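Local coordinates for uncharacterized protein (Bacteroides ovatus, PDB 5CAG), which probably serves as the anchoring subunit of a fimbrium and is predicted to be an outer-membrane lipoprotein, at residues V37-Y42 / V71-Y76; L120-L125 / L136-E141; A150-G155 / P272-L277; A230-L235 / E246-V251; D171-G176 / T203-V208. All coordinates share one frame; numbering follows the deposited sequence.

Overall arrangement
The contacts lie along an elongated, mostly beta chain. Contacts 1 and 2 sit at one end, centres about 9 Å apart. There V71 and V73 of contact 1 probably hydrogen-bond to I122 and L120 of contact 2 through backbone atoms. Contact 5 lies near the middle, about 5 Å from the chain centre. It touches contact 1 where V72 meets I175, and contact 2 by a salt bridge, E141 OE2 to K206 NZ, 2.9 Å. Contacts 3 and 4 form the other end, about 41 Å and 36 Å from contact 1 between centres. They touch through V151 with L235 and I275 with L233. Strand 134-154 runs from contact 2 to contact 3.

Contact 1 (V37-Y42 / V71-Y76); sequences VRVIFY and VVVYNY
R38 and Y74 lie side by side and point the same way from two antiparallel strands. CG of R38 is anti to the backbone N (chi1 -161°), and the chain bends at chi2. CG of Y74 takes the crowded position between N and the carbonyl carbon. R38 CB sits over one face of the phenol, toward its rim. The guanidinium and the ring are turned 76° against each other. R38 NH1 donates to Y74 OH at 2.8 Å, with the oxygen near the guanidinium plane. R38 NH2 forms salt bridges with D52 and E86, so the cation is shared between Y74 and two carboxylates. I40 CD1 lies against one face of the guanidinium.

Next along this face, V72 CG2 meets I40 CB at 3.7 Å. The same methyl reaches the edge of the Y42 ring, 3.9 Å from CE1. On the other face, V71 CG2 stands over the F41 ring, 4.0 Å from its centroid, a CH-pi contact. V73 CG1 touches V39 CG2 there at 3.9 Å. V37 CG2 reaches V73 CG1 obliquely from nearer the strand's start, at 3.7 Å.

The backbones bond in the hydrogen-bonded pairs R38 with Y74 and I40 with V72. R38 N to Y74 O measures 2.8 Å. This is a regular antiparallel strand pair, with V71 and V73 facing an apolar core, consistent with the transthyretin-like beta sandwich of this family.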
# COMPACT_ATOMS: atom_id res chain seq x y z
N VAL A 37 6.24 11.36 -10.20
CA VAL A 37 6.84 10.81 -8.97
C VAL A 37 7.52 11.89 -8.13
O VAL A 37 7.91 12.92 -8.65
CB VAL A 37 7.84 9.66 -9.22
CG1 VAL A 37 7.21 8.52 -10.02
CG2 VAL A 37 9.12 10.16 -9.89
N ARG A 38 7.71 11.60 -6.83
CA ARG A 38 8.43 12.46 -5.90
C ARG A 38 9.71 11.75 -5.52
O ARG A 38 9.69 10.53 -5.33
CB ARG A 38 7.60 12.81 -4.66
CG ARG A 38 8.15 14.05 -3.93
CD ARG A 38 7.98 13.87 -2.45
NE ARG A 38 8.09 15.11 -1.68
CZ ARG A 38 7.53 15.28 -0.48
NH1 ARG A 38 6.80 14.31 0.06
NH2 ARG A 38 7.66 16.43 0.17
N VAL A 39 10.84 12.49 -5.50
CA VAL A 39 12.16 11.94 -5.20
C VAL A 39 12.73 12.66 -3.99
O VAL A 39 12.80 13.90 -3.99
CB VAL A 39 13.12 12.02 -6.42
CG1 VAL A 39 14.45 11.35 -6.10
CG2 VAL A 39 12.51 11.45 -7.69
N ILE A 40 13.09 11.92 -2.95
CA ILE A 40 13.67 12.58 -1.77
C ILE A 40 15.01 11.96 -1.47
O ILE A 40 15.13 10.74 -1.40
CB ILE A 40 12.77 12.61 -0.51
CG1 ILE A 40 11.34 13.04 -0.82
CG2 ILE A 40 13.38 13.54 0.54
CD1 ILE A 40 10.37 12.58 0.23
N PHE A 41 15.99 12.82 -1.26
CA PHE A 41 17.35 12.46 -0.92
C PHE A 41 17.63 12.84 0.53
O PHE A 41 17.76 14.03 0.82
CB PHE A 41 18.31 13.20 -1.87
CG PHE A 41 18.53 12.54 -3.20
CD1 PHE A 41 17.61 12.68 -4.23
CD2 PHE A 41 19.70 11.82 -3.45
CE1 PHE A 41 17.85 12.09 -5.48
CE2 PHE A 41 19.92 11.23 -4.69
CZ PHE A 41 19.00 11.39 -5.70
N TYR A 42 17.69 11.88 1.45
CA TYR A 42 17.96 12.20 2.85
C TYR A 42 19.47 12.10 3.09
O TYR A 42 20.05 11.03 2.91
CB TYR A 42 17.16 11.32 3.82
CG TYR A 42 15.66 11.38 3.65
CD1 TYR A 42 15.01 10.52 2.77
CD2 TYR A 42 14.89 12.27 4.39
CE1 TYR A 42 13.63 10.56 2.62
CE2 TYR A 42 13.51 12.31 4.25
CZ TYR A 42 12.88 11.45 3.36
OH TYR A 42 11.52 11.51 3.19
N VAL A 71 17.61 7.25 -0.37
CA VAL A 71 16.70 7.81 -1.38
C VAL A 71 15.33 7.14 -1.35
O VAL A 71 15.24 5.94 -1.05
CB VAL A 71 17.33 7.73 -2.81
CG1 VAL A 71 16.46 8.43 -3.85
CG2 VAL A 71 18.74 8.29 -2.84
N VAL A 72 14.27 7.90 -1.69
CA VAL A 72 12.90 7.38 -1.83
C VAL A 72 12.30 7.95 -3.12
O VAL A 72 12.50 9.12 -3.45
CB VAL A 72 11.92 7.57 -0.64
CG1 VAL A 72 12.36 6.81 0.59
CG2 VAL A 72 11.67 9.03 -0.33
N VAL A 73 11.58 7.11 -3.87
CA VAL A 73 10.87 7.52 -5.08
C VAL A 73 9.52 6.87 -5.03
O VAL A 73 9.43 5.64 -4.99
CB VAL A 73 11.58 7.19 -6.41
CG1 VAL A 73 10.86 7.88 -7.57
CG2 VAL A 73 13.04 7.59 -6.38
N TYR A 74 8.46 7.68 -5.04
CA TYR A 74 7.12 7.12 -5.03
C TYR A 74 6.21 7.98 -5.91
O TYR A 74 6.55 9.12 -6.21
CB TYR A 74 6.61 6.98 -3.59
CG TYR A 74 6.37 8.31 -2.89
CD1 TYR A 74 5.16 8.97 -2.99
CD2 TYR A 74 7.36 8.88 -2.09
CE1 TYR A 74 4.94 10.19 -2.35
CE2 TYR A 74 7.16 10.11 -1.45
CZ TYR A 74 5.94 10.76 -1.59
OH TYR A 74 5.70 11.97 -0.97
N ASN A 75 5.07 7.42 -6.36
CA ASN A 75 4.12 8.17 -7.17
C ASN A 75 3.26 9.06 -6.25
O ASN A 75 2.71 8.60 -5.23
CB ASN A 75 3.28 7.24 -8.02
CG ASN A 75 2.52 6.19 -7.26
OD1 ASN A 75 3.09 5.37 -6.53
ND2 ASN A 75 1.22 6.18 -7.47
N TYR A 76 3.17 10.34 -6.59
CA TYR A 76 2.49 11.27 -5.71
C TYR A 76 1.00 11.25 -5.81
O TYR A 76 0.37 11.30 -4.75
CB TYR A 76 2.99 12.73 -5.86
CG TYR A 76 3.03 13.32 -7.25
CD1 TYR A 76 1.90 13.87 -7.83
CD2 TYR A 76 4.24 13.47 -7.93
CE1 TYR A 76 1.93 14.46 -9.09
CE2 TYR A 76 4.30 14.10 -9.17
CZ TYR A 76 3.14 14.58 -9.75
OH TYR A 76 3.17 15.20 -10.98

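Contact 2 (L120-L125 / L136-E141); sequences LNIDEL and LDWKLE
L120 lays its CD2 methyl over one face of the W138 indole. The methyl is 3.6 Å from the centroid of the five-membered ring and 20° off the ring normal, a CH-pi contact. The closest ring atom is W138 CD2, 3.4 Å from L120 CD2. CG of L120 is anti to the backbone N (chi1 168°), which carries the branch out to the indole. The two side chains cross at about a right angle. On the opposite face of the indole lies L136 CB, so the ring is held between two leucines.

I122 CD1 approaches the benzo part obliquely, 3.8 Å from W138 CZ2. L125 CD2 comes at the ring edge, 4.3 Å from the same CZ2. It also touches L136 CD1 at 4.3 Å. At the other end, L120 CB rests on L140 CD1 at 3.9 Å.

The contact is carried mainly by apolar side chains. The short strand axes stay 8.9 Å apart at closest and run 130° to each other. Strands 118-127 and 134-154 form a hairpin, and the chain turns a corner at D123. The backbone of 120-122 pairs with strand 67-75, and L136 pairs with strand 20-25. W138 packs between the two, on V71 and V73 of one and I22 and L24 of the other.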
# COMPACT_ATOMS: atom_id res chain seq x y z
N LEU A 120 10.60 2.92 -4.75
CA LEU A 120 12.02 2.62 -4.81
C LEU A 120 12.65 3.22 -3.56
O LEU A 120 12.43 4.41 -3.28
CB LEU A 120 12.72 3.12 -6.08
CG LEU A 120 14.25 3.06 -6.00
CD1 LEU A 120 14.75 1.64 -6.02
CD2 LEU A 120 14.88 3.87 -7.08
N ASN A 121 13.38 2.41 -2.79
CA ASN A 121 14.07 2.94 -1.61
C ASN A 121 15.47 2.33 -1.54
O ASN A 121 15.63 1.10 -1.55
CB ASN A 121 13.29 2.76 -0.32
CG ASN A 121 13.15 1.35 0.16
OD1 ASN A 121 12.35 0.56 -0.36
ND2 ASN A 121 13.91 1.03 1.19
N ILE A 122 16.48 3.22 -1.57
CA ILE A 122 17.91 2.88 -1.51
C ILE A 122 18.39 3.33 -0.14
O ILE A 122 18.23 4.52 0.17
CB ILE A 122 18.69 3.56 -2.66
CG1 ILE A 122 18.12 3.19 -4.04
CG2 ILE A 122 20.18 3.23 -2.58
CD1 ILE A 122 18.38 4.22 -5.12
N ASP A 123 18.90 2.41 0.70
CA ASP A 123 19.37 2.77 2.04
C ASP A 123 20.61 3.66 1.95
O ASP A 123 20.75 4.58 2.76
CB ASP A 123 19.64 1.54 2.91
CG ASP A 123 18.44 0.76 3.40
OD1 ASP A 123 17.30 1.33 3.40
OD2 ASP A 123 18.63 -0.39 3.85
N GLU A 124 21.52 3.39 0.98
CA GLU A 124 22.72 4.22 0.82
C GLU A 124 23.16 4.34 -0.64
O GLU A 124 23.43 3.32 -1.29
CB GLU A 124 23.90 3.76 1.68
CG GLU A 124 24.88 4.90 1.87
CD GLU A 124 26.20 4.56 2.53
OE1 GLU A 124 26.19 4.18 3.73
OE2 GLU A 124 27.25 4.75 1.88
N LEU A 125 23.24 5.61 -1.11
CA LEU A 125 23.70 6.05 -2.43
C LEU A 125 24.71 7.18 -2.23
O LEU A 125 24.39 8.16 -1.56
CB LEU A 125 22.52 6.52 -3.30
CG LEU A 125 22.85 6.94 -4.74
CD1 LEU A 125 23.22 5.74 -5.58
CD2 LEU A 125 21.69 7.64 -5.38
N LEU A 136 21.28 7.90 -13.37
CA LEU A 136 20.63 6.82 -12.63
C LEU A 136 19.55 6.15 -13.52
O LEU A 136 18.78 6.87 -14.17
CB LEU A 136 19.97 7.36 -11.35
CG LEU A 136 20.77 7.73 -10.10
CD1 LEU A 136 21.61 6.61 -9.58
CD2 LEU A 136 21.44 9.07 -10.22
N ASP A 137 19.48 4.82 -13.55
CA ASP A 137 18.44 4.15 -14.32
C ASP A 137 17.60 3.34 -13.35
O ASP A 137 18.04 2.31 -12.87
CB ASP A 137 19.03 3.31 -15.44
CG ASP A 137 19.41 4.14 -16.64
OD1 ASP A 137 20.45 4.82 -16.58
OD2 ASP A 137 18.66 4.10 -17.64
N TRP A 138 16.45 3.87 -12.98
CA TRP A 138 15.59 3.28 -11.98
C TRP A 138 14.33 2.73 -12.56
O TRP A 138 13.93 3.10 -13.66
CB TRP A 138 15.26 4.31 -10.88
CG TRP A 138 16.44 4.78 -10.06
CD1 TRP A 138 17.61 4.12 -9.86
CD2 TRP A 138 16.50 5.95 -9.23
NE1 TRP A 138 18.41 4.82 -9.00
CE2 TRP A 138 17.75 5.94 -8.59
CE3 TRP A 138 15.61 7.01 -8.97
CZ2 TRP A 138 18.15 6.96 -7.71
CZ3 TRP A 138 16.03 8.03 -8.13
CH2 TRP A 138 17.27 7.99 -7.49
N LYS A 139 13.72 1.81 -11.82
CA LYS A 139 12.46 1.11 -12.06
C LYS A 139 11.76 1.09 -10.72
O LYS A 139 12.44 0.96 -9.69
CB LYS A 139 12.72 -0.31 -12.59
CG LYS A 139 11.47 -1.07 -12.94
CD LYS A 139 11.70 -2.29 -13.82
CE LYS A 139 11.46 -2.02 -15.29
NZ LYS A 139 11.85 -3.20 -16.14
N LEU A 140 10.45 1.31 -10.67
CA LEU A 140 9.83 1.34 -9.36
C LEU A 140 9.15 0.03 -9.09
O LEU A 140 8.97 -0.77 -10.01
CB LEU A 140 8.88 2.51 -9.26
CG LEU A 140 9.41 3.71 -8.51
CD1 LEU A 140 10.67 4.25 -9.14
CD2 LEU A 140 8.37 4.79 -8.46
N GLU A 141 8.83 -0.25 -7.83
CA GLU A 141 8.22 -1.54 -7.50
C GLU A 141 6.77 -1.36 -7.02
O GLU A 141 6.51 -0.49 -6.18
CB GLU A 141 9.07 -2.26 -6.44
CG GLU A 141 8.35 -3.36 -5.69
CD GLU A 141 9.10 -3.99 -4.54
OE1 GLU A 141 10.03 -3.35 -3.98
OE2 GLU A 141 8.69 -5.10 -4.14

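Contact 3 (A150-G155 / P272-L277); sequences AVEAKG and PPEIEL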
# COMPACT_ATOMS: atom_id res chain seq x y z
N ALA A 150 -14.33 -15.57 -3.43
CA ALA A 150 -15.74 -15.86 -3.56
C ALA A 150 -16.10 -16.91 -2.52
O ALA A 150 -15.33 -17.85 -2.30
CB ALA A 150 -16.07 -16.33 -4.97
N VAL A 151 -17.20 -16.70 -1.78
CA VAL A 151 -17.59 -17.68 -0.79
C VAL A 151 -19.10 -17.90 -0.90
O VAL A 151 -19.87 -16.98 -1.17
CB VAL A 151 -17.11 -17.36 0.63
CG1 VAL A 151 -17.68 -16.06 1.14
CG2 VAL A 151 -17.40 -18.50 1.59
N GLU A 152 -19.49 -19.15 -0.77
CA GLU A 152 -20.87 -19.58 -0.86
C GLU A 152 -21.62 -19.21 0.42
O GLU A 152 -21.10 -19.47 1.51
CB GLU A 152 -20.86 -21.08 -1.10
CG GLU A 152 -22.05 -21.63 -1.85
CD GLU A 152 -21.90 -23.13 -2.00
OE1 GLU A 152 -21.04 -23.55 -2.80
OE2 GLU A 152 -22.59 -23.87 -1.26
N ALA A 153 -22.81 -18.58 0.31
CA ALA A 153 -23.64 -18.18 1.46
C ALA A 153 -25.16 -18.36 1.20
O ALA A 153 -25.72 -17.84 0.22
CB ALA A 153 -23.33 -16.76 1.85
N LYS A 154 -25.82 -19.09 2.12
CA LYS A 154 -27.25 -19.39 2.07
C LYS A 154 -28.09 -18.20 2.56
O LYS A 154 -27.70 -17.51 3.51
CB LYS A 154 -27.57 -20.64 2.91
CG LYS A 154 -28.95 -21.27 2.68
CD LYS A 154 -29.19 -22.53 3.54
CE LYS A 154 -30.65 -22.90 3.69
NZ LYS A 154 -30.86 -24.11 4.54
N GLY A 155 -29.24 -18.01 1.92
CA GLY A 155 -30.20 -16.99 2.31
C GLY A 155 -29.75 -15.56 2.13
O GLY A 155 -29.98 -14.71 3.00
N PRO A 272 -12.89 -15.09 -9.17
CA PRO A 272 -12.22 -15.10 -7.87
C PRO A 272 -12.19 -16.48 -7.25
O PRO A 272 -13.12 -17.26 -7.44
CB PRO A 272 -13.02 -14.11 -7.04
CG PRO A 272 -13.69 -13.23 -8.05
CD PRO A 272 -14.06 -14.19 -9.14
N PRO A 273 -11.07 -16.80 -6.57
CA PRO A 273 -10.93 -18.12 -5.93
C PRO A 273 -12.01 -18.43 -4.90
O PRO A 273 -12.31 -17.58 -4.05
CB PRO A 273 -9.57 -18.02 -5.23
CG PRO A 273 -8.87 -16.93 -5.85
CD PRO A 273 -9.90 -15.96 -6.30
N GLU A 274 -12.58 -19.65 -4.93
CA GLU A 274 -13.59 -20.00 -3.92
C GLU A 274 -12.91 -20.34 -2.58
O GLU A 274 -11.90 -21.05 -2.53
CB GLU A 274 -14.55 -21.14 -4.37
CG GLU A 274 -15.53 -21.61 -3.29
CD GLU A 274 -16.87 -22.15 -3.75
OE1 GLU A 274 -16.91 -23.31 -4.22
OE2 GLU A 274 -17.90 -21.45 -3.58
N ILE A 275 -13.46 -19.78 -1.51
CA ILE A 275 -13.08 -20.09 -0.15
C ILE A 275 -14.07 -21.19 0.25
O ILE A 275 -15.25 -20.94 0.48
CB ILE A 275 -13.08 -18.85 0.77
CG1 ILE A 275 -12.05 -17.82 0.28
CG2 ILE A 275 -12.78 -19.27 2.20
CD1 ILE A 275 -11.97 -16.50 1.10
N GLU A 276 -13.60 -22.43 0.17
CA GLU A 276 -14.36 -23.62 0.54
C GLU A 276 -14.45 -23.71 2.06
O GLU A 276 -13.45 -23.49 2.76
CB GLU A 276 -13.72 -24.89 -0.05
CG GLU A 276 -14.42 -25.43 -1.28
CD GLU A 276 -13.57 -26.38 -2.10
OE1 GLU A 276 -13.54 -27.59 -1.79
OE2 GLU A 276 -12.92 -25.89 -3.06
N LEU A 277 -15.65 -23.97 2.57
CA LEU A 277 -15.89 -24.07 4.00
C LEU A 277 -16.31 -25.48 4.35
O LEU A 277 -17.03 -26.09 3.55
CB LEU A 277 -16.97 -23.07 4.42
CG LEU A 277 -16.57 -21.60 4.51
CD1 LEU A 277 -17.79 -20.72 4.68
CD2 LEU A 277 -15.62 -21.35 5.67
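A two-residue strand with few backbone bonds, about 274-275, adds in parallel to one side of the long strand 134-154. A150 bonds to the 272-277 segment through both its backbone N and O. I275 N donates to A150 O at 2.8 Å, nearly along the C=O axis and almost straight (167°). A150 N donates to P273 O at 2.9 Å. This bond is more bent, and the donor lies above the carbonyl plane.

A150 CB faces P272 CB at 4.3 Å. On the other side, V151 CG2 is anti to the backbone N and reaches L277 CD1 at 3.8 Å. The two side chains cross obliquely. V151 and L277 both also touch I283, and I275 packs on L233.

Beyond this core two carboxylates come near each other. E152 OE1 is 3.9 Å from E274 OE2, with their planes at 57°. They would be expected to disfavour each other somewhat, and could slightly raise the affinity of one for a proton. The attachment rests on two backbone bonds and apolar packing.

Contact 4 (A230-L235 / E246-V251); sequences AIILIL and EATIDV
The two strands of this hairpin share a backbone core. L233 and I249 form a hydrogen-bonded pair. I249 N donates to L233 O at 2.7 Å, almost perfectly straight (178°), and L233 N donates back to I249 O at 2.8 Å. L235 and A247 bond in the same two-way manner.

The buried side carries L233, L235 and I249. L233 CD1 meets V251 CG1 at 4.1 Å, and L235 CD1 meets I249 CD1 at 4.4 Å. F149 of strand 134-154 backs both leucines. At the end, I231 CG2 and V251 CG2 touch at 3.5 Å, their side chains crossing at about a right angle.

The solvent side carries T248 and D250, with E246 beside it. I232 CG2 touches T248 CG2 at 3.4 Å. I234 and E246 run alongside, with I234 CG2 3.5 Å from E246 OE1. D250 OD1 turns to T252 OG1. Burial is thus left to aliphatic groups on one side, while the other mixes isoleucines with polar groups that solvent can reach.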
# COMPACT_ATOMS: atom_id res chain seq x y z
N ALA A 230 -2.35 -13.38 12.51
CA ALA A 230 -3.51 -14.10 12.01
C ALA A 230 -4.26 -13.23 11.03
O ALA A 230 -4.36 -12.02 11.24
CB ALA A 230 -4.41 -14.49 13.16
N ILE A 231 -4.76 -13.82 9.93
CA ILE A 231 -5.47 -13.06 8.91
C ILE A 231 -6.93 -13.45 8.93
O ILE A 231 -7.28 -14.58 8.60
CB ILE A 231 -4.83 -13.22 7.52
CG1 ILE A 231 -3.37 -12.78 7.58
CG2 ILE A 231 -5.61 -12.41 6.48
CD1 ILE A 231 -2.60 -12.99 6.34
N ILE A 232 -7.80 -12.50 9.32
CA ILE A 232 -9.22 -12.76 9.46
C ILE A 232 -10.09 -11.89 8.54
O ILE A 232 -10.04 -10.66 8.55
CB ILE A 232 -9.62 -12.62 10.94
CG1 ILE A 232 -9.07 -13.79 11.75
CG2 ILE A 232 -11.13 -12.56 11.11
CD1 ILE A 232 -7.88 -13.46 12.49
N LEU A 233 -10.91 -12.58 7.76
CA LEU A 233 -11.90 -12.05 6.85
C LEU A 233 -13.20 -11.99 7.61
O LEU A 233 -13.56 -12.99 8.26
CB LEU A 233 -12.02 -12.96 5.64
CG LEU A 233 -12.38 -12.31 4.36
CD1 LEU A 233 -11.95 -13.16 3.20
CD2 LEU A 233 -13.85 -12.08 4.29
N ILE A 234 -13.89 -10.82 7.60
CA ILE A 234 -15.15 -10.62 8.32
C ILE A 234 -16.19 -10.16 7.34
O ILE A 234 -15.98 -9.18 6.63
CB ILE A 234 -15.08 -9.66 9.55
CG1 ILE A 234 -13.84 -9.89 10.45
CG2 ILE A 234 -16.35 -9.80 10.38
CD1 ILE A 234 -12.53 -8.97 10.11
N LEU A 235 -17.30 -10.88 7.27
CA LEU A 235 -18.40 -10.52 6.39
C LEU A 235 -19.55 -10.04 7.26
O LEU A 235 -20.08 -10.81 8.07
CB LEU A 235 -18.80 -11.70 5.50
CG LEU A 235 -17.76 -12.20 4.49
CD1 LEU A 235 -18.27 -13.44 3.76
CD2 LEU A 235 -17.35 -11.10 3.48
N GLU A 246 -22.80 -11.58 11.44
CA GLU A 246 -21.42 -11.58 10.98
C GLU A 246 -20.88 -12.99 10.77
O GLU A 246 -21.30 -13.95 11.43
CB GLU A 246 -20.55 -10.84 11.99
CG GLU A 246 -19.95 -9.56 11.46
CD GLU A 246 -19.38 -8.67 12.55
OE1 GLU A 246 -18.39 -9.08 13.19
OE2 GLU A 246 -19.93 -7.56 12.76
N ALA A 247 -19.93 -13.10 9.85
CA ALA A 247 -19.23 -14.35 9.59
C ALA A 247 -17.74 -14.04 9.59
O ALA A 247 -17.25 -13.19 8.83
CB ALA A 247 -19.69 -15.00 8.29
N THR A 248 -17.04 -14.65 10.53
CA THR A 248 -15.61 -14.48 10.73
C THR A 248 -14.92 -15.73 10.12
O THR A 248 -15.28 -16.84 10.50
CB THR A 248 -15.35 -14.29 12.24
OG1 THR A 248 -16.43 -13.56 12.85
CG2 THR A 248 -14.05 -13.59 12.52
N ILE A 249 -14.01 -15.54 9.13
CA ILE A 249 -13.24 -16.61 8.46
C ILE A 249 -11.76 -16.36 8.64
O ILE A 249 -11.30 -15.25 8.38
CB ILE A 249 -13.58 -16.73 6.96
CG1 ILE A 249 -15.06 -16.98 6.74
CG2 ILE A 249 -12.72 -17.80 6.28
CD1 ILE A 249 -15.53 -16.44 5.44
N ASP A 250 -11.02 -17.39 9.05
CA ASP A 250 -9.58 -17.38 9.24
C ASP A 250 -8.95 -17.84 7.93
O ASP A 250 -9.01 -19.03 7.59
CB ASP A 250 -9.19 -18.27 10.42
CG ASP A 250 -7.74 -18.19 10.86
OD1 ASP A 250 -6.87 -17.95 9.99
OD2 ASP A 250 -7.47 -18.47 12.05
N VAL A 251 -8.38 -16.89 7.18
CA VAL A 251 -7.76 -17.15 5.89
C VAL A 251 -6.23 -17.17 5.99
O VAL A 251 -5.57 -17.19 4.95
CB VAL A 251 -8.21 -16.16 4.79
CG1 VAL A 251 -9.69 -16.31 4.46
CG2 VAL A 251 -7.87 -14.73 5.18

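Contact 5 (D171-G176 / T203-V208); sequences DCYCIG and TAFKQV
The F205 ring turns its edge to the backbone of the other segment. F205 CE2 lies 3.4 Å from D171 O, and F205 CD2 is 3.5 Å from C172 N. Over one face of the same ring sits Y173 CB, 3.7 Å from the centroid and 21° off the normal, a CH-pi contact. So the ring is met by a methylene on its face and by peptide atoms at its rim. CG of F205 is anti to the carbonyl carbon (chi1 -71°). CG of Y173 is anti to the backbone N, and this carries its own ring on past the phenylalanine. The two ring centroids are 6.0 Å apart, with planes at 32°.

A classic beta bulge at the start of strand 172-174 sets two residues, D171 and C172, opposite V181. That strand lies within a four-stranded antiparallel sheet, between 93-96 and 179-181. F205 ends strand 197-205, and its ring also touches I81 and A94 of that sheet. V144 of strand 134-154 packs on it too.

D171 leaves the backbone away from the other segment, and its OD1 bonds to S183 OG. Further along, K206 O lies at the edge of the Y173 ring, 3.9 Å from CD1.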
# COMPACT_ATOMS: atom_id res chain seq x y z
N ASP A 171 -1.70 -2.44 6.16
CA ASP A 171 -2.55 -1.33 5.71
C ASP A 171 -1.72 -0.05 5.64
O ASP A 171 -2.24 1.00 5.24
CB ASP A 171 -3.77 -1.19 6.65
CG ASP A 171 -3.42 -1.08 8.11
OD1 ASP A 171 -3.08 0.04 8.55
OD2 ASP A 171 -3.48 -2.12 8.83
N CYS A 172 -0.44 -0.16 6.03
CA CYS A 172 0.58 0.89 6.00
C CYS A 172 1.86 0.37 5.42
O CYS A 172 2.14 -0.82 5.54
CB CYS A 172 0.81 1.43 7.40
SG CYS A 172 -0.60 2.32 8.04
N TYR A 173 2.66 1.24 4.80
CA TYR A 173 3.92 0.81 4.22
C TYR A 173 4.98 1.85 4.56
O TYR A 173 4.79 3.03 4.27
CB TYR A 173 3.79 0.56 2.71
CG TYR A 173 5.05 0.03 2.04
CD1 TYR A 173 5.38 -1.33 2.09
CD2 TYR A 173 5.89 0.88 1.32
CE1 TYR A 173 6.53 -1.82 1.46
CE2 TYR A 173 7.04 0.40 0.70
CZ TYR A 173 7.36 -0.95 0.76
OH TYR A 173 8.53 -1.37 0.15
N CYS A 174 6.04 1.42 5.28
CA CYS A 174 7.17 2.26 5.64
C CYS A 174 8.04 2.28 4.44
O CYS A 174 8.64 1.26 4.11
CB CYS A 174 7.89 1.71 6.87
SG CYS A 174 7.07 2.07 8.44
N ILE A 175 7.97 3.39 3.69
CA ILE A 175 8.68 3.56 2.42
C ILE A 175 10.20 3.45 2.62
O ILE A 175 10.83 2.69 1.90
CB ILE A 175 8.26 4.88 1.72
CG1 ILE A 175 6.77 4.81 1.30
CG2 ILE A 175 9.14 5.17 0.51
CD1 ILE A 175 6.12 6.09 1.04
N GLY A 176 10.75 4.15 3.60
CA GLY A 176 12.18 4.05 3.87
C GLY A 176 12.63 2.70 4.41
O GLY A 176 13.74 2.25 4.11
N THR A 203 -7.27 -4.86 -1.54
CA THR A 203 -5.82 -4.70 -1.68
C THR A 203 -5.19 -4.44 -0.33
O THR A 203 -5.86 -3.97 0.58
CB THR A 203 -5.48 -3.53 -2.59
OG1 THR A 203 -6.02 -2.34 -2.03
CG2 THR A 203 -5.95 -3.72 -4.01
N ALA A 204 -3.88 -4.69 -0.23
CA ALA A 204 -3.08 -4.44 0.96
C ALA A 204 -1.63 -4.23 0.53
O ALA A 204 -1.24 -4.64 -0.57
CB ALA A 204 -3.19 -5.60 1.92
N PHE A 205 -0.82 -3.58 1.38
CA PHE A 205 0.59 -3.40 1.09
C PHE A 205 1.32 -4.72 1.24
O PHE A 205 0.88 -5.59 2.01
CB PHE A 205 1.22 -2.33 2.00
CG PHE A 205 0.76 -0.92 1.69
CD1 PHE A 205 1.09 -0.31 0.49
CD2 PHE A 205 -0.04 -0.23 2.59
CE1 PHE A 205 0.63 0.99 0.20
CE2 PHE A 205 -0.49 1.07 2.29
CZ PHE A 205 -0.14 1.67 1.10
N LYS A 206 2.43 -4.88 0.48
CA LYS A 206 3.34 -6.03 0.57
C LYS A 206 3.90 -6.09 2.00
O LYS A 206 4.13 -5.02 2.60
CB LYS A 206 4.50 -5.90 -0.43
CG LYS A 206 4.23 -6.41 -1.83
CD LYS A 206 5.50 -6.38 -2.67
CE LYS A 206 5.24 -6.87 -4.08
NZ LYS A 206 6.28 -6.45 -5.04
N GLN A 207 4.11 -7.28 2.56
CA GLN A 207 4.68 -7.37 3.91
C GLN A 207 6.11 -6.83 3.90
O GLN A 207 6.53 -6.13 4.83
CB GLN A 207 4.63 -8.81 4.43
CG GLN A 207 4.49 -8.92 5.94
CD GLN A 207 4.63 -10.36 6.36
OE1 GLN A 207 5.74 -10.83 6.63
NE2 GLN A 207 3.53 -11.10 6.35
N VAL A 208 6.84 -7.17 2.81
CA VAL A 208 8.20 -6.75 2.55
C VAL A 208 8.43 -6.54 1.07
O VAL A 208 8.00 -7.37 0.25
CB VAL A 208 9.28 -7.74 3.09
CG1 VAL A 208 10.64 -7.05 3.19
CG2 VAL A 208 8.90 -8.34 4.44